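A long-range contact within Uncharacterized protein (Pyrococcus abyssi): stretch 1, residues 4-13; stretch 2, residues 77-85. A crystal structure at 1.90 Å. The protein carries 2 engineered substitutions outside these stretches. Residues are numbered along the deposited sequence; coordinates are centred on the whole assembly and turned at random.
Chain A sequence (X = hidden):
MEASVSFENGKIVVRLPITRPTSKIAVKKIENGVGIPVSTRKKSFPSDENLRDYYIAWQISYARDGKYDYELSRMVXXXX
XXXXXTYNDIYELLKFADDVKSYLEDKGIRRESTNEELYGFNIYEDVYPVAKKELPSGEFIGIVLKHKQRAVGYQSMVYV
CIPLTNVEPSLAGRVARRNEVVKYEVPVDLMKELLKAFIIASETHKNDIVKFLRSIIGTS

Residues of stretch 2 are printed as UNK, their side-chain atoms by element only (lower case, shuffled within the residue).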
# COMPACT_ATOMS: atom_id res chain seq x y z
N SER A 4 15.30 -6.71 17.47
CA SER A 4 16.75 -6.84 17.31
C SER A 4 17.23 -7.85 18.37
O SER A 4 17.03 -7.64 19.58
CB SER A 4 17.37 -5.47 17.46
OG SER A 4 18.75 -5.51 17.38
N VAL A 5 17.81 -8.96 17.91
CA VAL A 5 18.11 -10.11 18.76
C VAL A 5 19.59 -10.20 18.95
O VAL A 5 20.33 -10.14 17.99
CB VAL A 5 17.62 -11.46 18.14
CG1 VAL A 5 18.00 -12.61 19.06
CG2 VAL A 5 16.09 -11.44 17.88
N SER A 6 20.06 -10.37 20.19
CA SER A 6 21.51 -10.45 20.38
C SER A 6 21.84 -11.42 21.51
O SER A 6 20.95 -11.83 22.25
CB SER A 6 22.08 -9.06 20.67
OG SER A 6 21.51 -8.57 21.88
N PHE A 7 23.12 -11.81 21.59
CA PHE A 7 23.63 -12.51 22.76
C PHE A 7 24.36 -11.50 23.65
O PHE A 7 25.30 -10.86 23.18
CB PHE A 7 24.56 -13.67 22.36
CG PHE A 7 25.23 -14.34 23.55
CD1 PHE A 7 24.53 -15.28 24.32
CD2 PHE A 7 26.52 -13.99 23.93
CE1 PHE A 7 25.12 -15.87 25.42
CE2 PHE A 7 27.13 -14.58 25.03
CZ PHE A 7 26.43 -15.51 25.79
N GLU A 8 23.93 -11.38 24.91
CA GLU A 8 24.57 -10.50 25.90
C GLU A 8 24.60 -11.11 27.30
O GLU A 8 23.56 -11.58 27.80
CB GLU A 8 23.83 -9.16 26.01
CG GLU A 8 23.86 -8.34 24.79
CD GLU A 8 22.82 -7.25 24.80
OE1 GLU A 8 22.43 -6.75 25.89
OE2 GLU A 8 22.41 -6.87 23.69
N ASN A 9 25.77 -11.09 27.92
CA ASN A 9 25.92 -11.49 29.32
C ASN A 9 25.23 -12.81 29.61
O ASN A 9 24.42 -12.91 30.53
CB ASN A 9 25.37 -10.39 30.24
CG ASN A 9 25.93 -9.01 29.90
OD1 ASN A 9 25.18 -8.07 29.60
ND2 ASN A 9 27.27 -8.89 29.94
N GLY A 10 25.51 -13.81 28.79
CA GLY A 10 24.99 -15.15 29.02
C GLY A 10 23.53 -15.38 28.67
O GLY A 10 22.99 -16.45 28.98
N LYS A 11 22.86 -14.42 28.03
CA LYS A 11 21.43 -14.53 27.74
C LYS A 11 21.12 -14.12 26.31
O LYS A 11 21.81 -13.27 25.74
CB LYS A 11 20.57 -13.64 28.66
CG LYS A 11 20.91 -13.80 30.13
CD LYS A 11 20.01 -12.92 31.00
CE LYS A 11 20.51 -13.03 32.49
NZ LYS A 11 20.09 -11.81 33.27
N ILE A 12 20.06 -14.68 25.75
CA ILE A 12 19.56 -14.17 24.47
C ILE A 12 18.67 -12.96 24.82
O ILE A 12 17.80 -13.07 25.68
CB ILE A 12 18.77 -15.22 23.70
CG1 ILE A 12 19.66 -16.43 23.36
CG2 ILE A 12 18.10 -14.61 22.43
CD1 ILE A 12 21.03 -16.05 22.84
N VAL A 13 18.92 -11.82 24.18
CA VAL A 13 18.16 -10.61 24.48
C VAL A 13 17.47 -10.11 23.21
O VAL A 13 18.02 -10.25 22.09
CB VAL A 13 19.09 -9.54 25.06
CG1 VAL A 13 18.34 -8.22 25.23
CG2 VAL A 13 19.69 -10.00 26.41
N UNK A 77 19.57 -20.19 17.09
CA UNK A 77 20.93 -20.50 16.65
C UNK A 77 21.91 -19.88 17.67
O UNK A 77 22.90 -20.50 18.06
c UNK A 77 21.21 -20.00 15.23
c UNK A 77 22.61 -20.41 14.73
n UNK A 77 20.43 -20.87 10.77
c UNK A 77 21.07 -20.18 11.68
n UNK A 77 20.65 -18.96 12.01
c UNK A 77 22.91 -19.96 13.31
n UNK A 77 22.13 -20.69 12.29
N UNK A 78 21.63 -18.65 18.11
CA UNK A 78 22.51 -18.01 19.12
C UNK A 78 22.44 -18.76 20.44
O UNK A 78 23.47 -18.97 21.09
c UNK A 78 22.00 -14.12 18.72
c UNK A 78 22.13 -16.53 19.36
c UNK A 78 24.06 -15.52 18.01
c UNK A 78 22.54 -15.51 18.30
N UNK A 79 21.22 -19.19 20.83
CA UNK A 79 21.09 -19.94 22.10
C UNK A 79 21.89 -21.25 22.08
O UNK A 79 22.51 -21.66 23.07
c UNK A 79 19.61 -20.23 22.38
N UNK A 80 21.82 -21.95 20.95
CA UNK A 80 22.58 -23.20 20.85
C UNK A 80 24.08 -22.95 20.74
O UNK A 80 24.87 -23.63 21.40
n UNK A 80 22.76 -26.30 20.50
n UNK A 80 24.05 -27.02 18.95
c UNK A 80 23.51 -27.32 20.12
c UNK A 80 22.06 -24.03 19.66
c UNK A 80 22.77 -25.32 19.52
c UNK A 80 23.62 -25.78 18.56
N UNK A 81 24.50 -21.96 19.95
CA UNK A 81 25.92 -21.61 19.90
C UNK A 81 26.52 -21.43 21.31
O UNK A 81 27.66 -21.82 21.56
c UNK A 81 25.88 -20.35 17.63
c UNK A 81 26.17 -20.32 19.12
o UNK A 81 25.35 -18.63 16.05
c UNK A 81 26.09 -18.97 17.00
o UNK A 81 27.00 -18.22 17.47
N UNK A 82 25.75 -20.85 22.22
CA UNK A 82 26.26 -20.42 23.52
C UNK A 82 25.86 -21.35 24.64
O UNK A 82 26.00 -21.00 25.78
c UNK A 82 27.85 -17.55 23.16
c UNK A 82 26.57 -17.95 23.04
n UNK A 82 26.11 -17.41 21.86
c UNK A 82 27.05 -16.64 21.34
c UNK A 82 25.79 -18.96 23.82
n UNK A 82 28.12 -16.72 22.11
N UNK A 83 25.30 -22.51 24.30
CA UNK A 83 25.03 -23.52 25.32
C UNK A 83 23.81 -23.22 26.17
O UNK A 83 23.57 -23.87 27.17
N UNK A 84 23.00 -22.24 25.75
CA UNK A 84 21.75 -21.95 26.42
C UNK A 84 20.73 -23.03 26.06
O UNK A 84 20.05 -23.60 26.93
c UNK A 84 21.95 -18.03 26.13
c UNK A 84 22.17 -19.49 26.72
c UNK A 84 21.25 -20.54 26.06
c UNK A 84 19.82 -20.31 26.57
N UNK A 85 20.63 -23.33 24.78
CA UNK A 85 19.76 -24.39 24.32
C UNK A 85 20.69 -25.58 23.97
O UNK A 85 21.55 -25.48 23.09
c UNK A 85 16.59 -24.77 23.81
c UNK A 85 17.65 -24.61 22.75
c UNK A 85 18.93 -23.89 23.17
c UNK A 85 17.99 -25.94 22.21

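Stretch 1 is a β-hairpin, its strands joined by a type I' turn from Glu8 to Lys11, and stretch 2 is the end of a helix with the loop that follows. Strand 4-8 and helix 77-81 run nearly parallel (7°).

Position 77 carries three carbons, a nitrogen, and a carbon bearing two more nitrogens, all beyond reach of the hairpin. This guanidinium group identifies Arg77, which is hydrogen-bonded elsewhere in the structure.

Position 78 has four carbons, forked at the second, with its CA-to-CB bond directed toward the strands. Its CB lies 3.7 Å from Ile12 CD1, and one branch end reaches the backbone of Ser6 and Phe7. A fork at the second carbon makes it Leu78; its CD1 is 3.9 Å from Phe7 N and 4.3 Å from Val5 CG1.

At position 79 a single carbon, directed sideways, sits 3.9 Å from Ile12 CG1. This is Ala79.

Position 80 bears one carbon and a five-membered ring of three carbons and two nitrogens, out of contact with stretch 1. It is His80.

Position 81 has three carbons, the last with two oxygens, and also touches nothing on the hairpin. The carboxylate chain is that of Glu81.

Position 82 again shows one carbon and a ring of three carbons and two nitrogens, here lying flat over a face of Phe7. The residue is His82, the first beyond the helix to leave helical phi/psi. The ring centroids are 3.6 Å apart and the planes 5° from parallel, while His82 ND1 donates to Leu78 O at 3.2 Å, tying the stacked ring back to the helix.

Position 83 has no side-chain atoms and a positive phi of 77°, which favours glycine: Gly83.

Position 84 has four carbons forked at the first, one arm two carbons long. The tip of that arm lies 3.4 Å from Gly10 O and near the edge of the Phe7 ring. This is Ile84, with CD1 3.9 Å from both Phe7 CE1 and Ile12 CG1.

Position 85 has four carbons forked at the second but does not reach stretch 1. It is Leu85, whose backbone carbonyl oxygen accepts a hydrogen bond from His80 ND1 (3.0 Å).

No hydrogen bond crosses the contact. Leu78, Ala79 and Ile84 pack around Ile12, while Phe7 meets Leu78 and Ile84 and stacks on His82. The contact buries 364 Å², summed over both sides, through apolar packing, side-chain contacts with the hairpin backbone and one aromatic stack.

Stretch 2 77-85: RLAHEHGIL
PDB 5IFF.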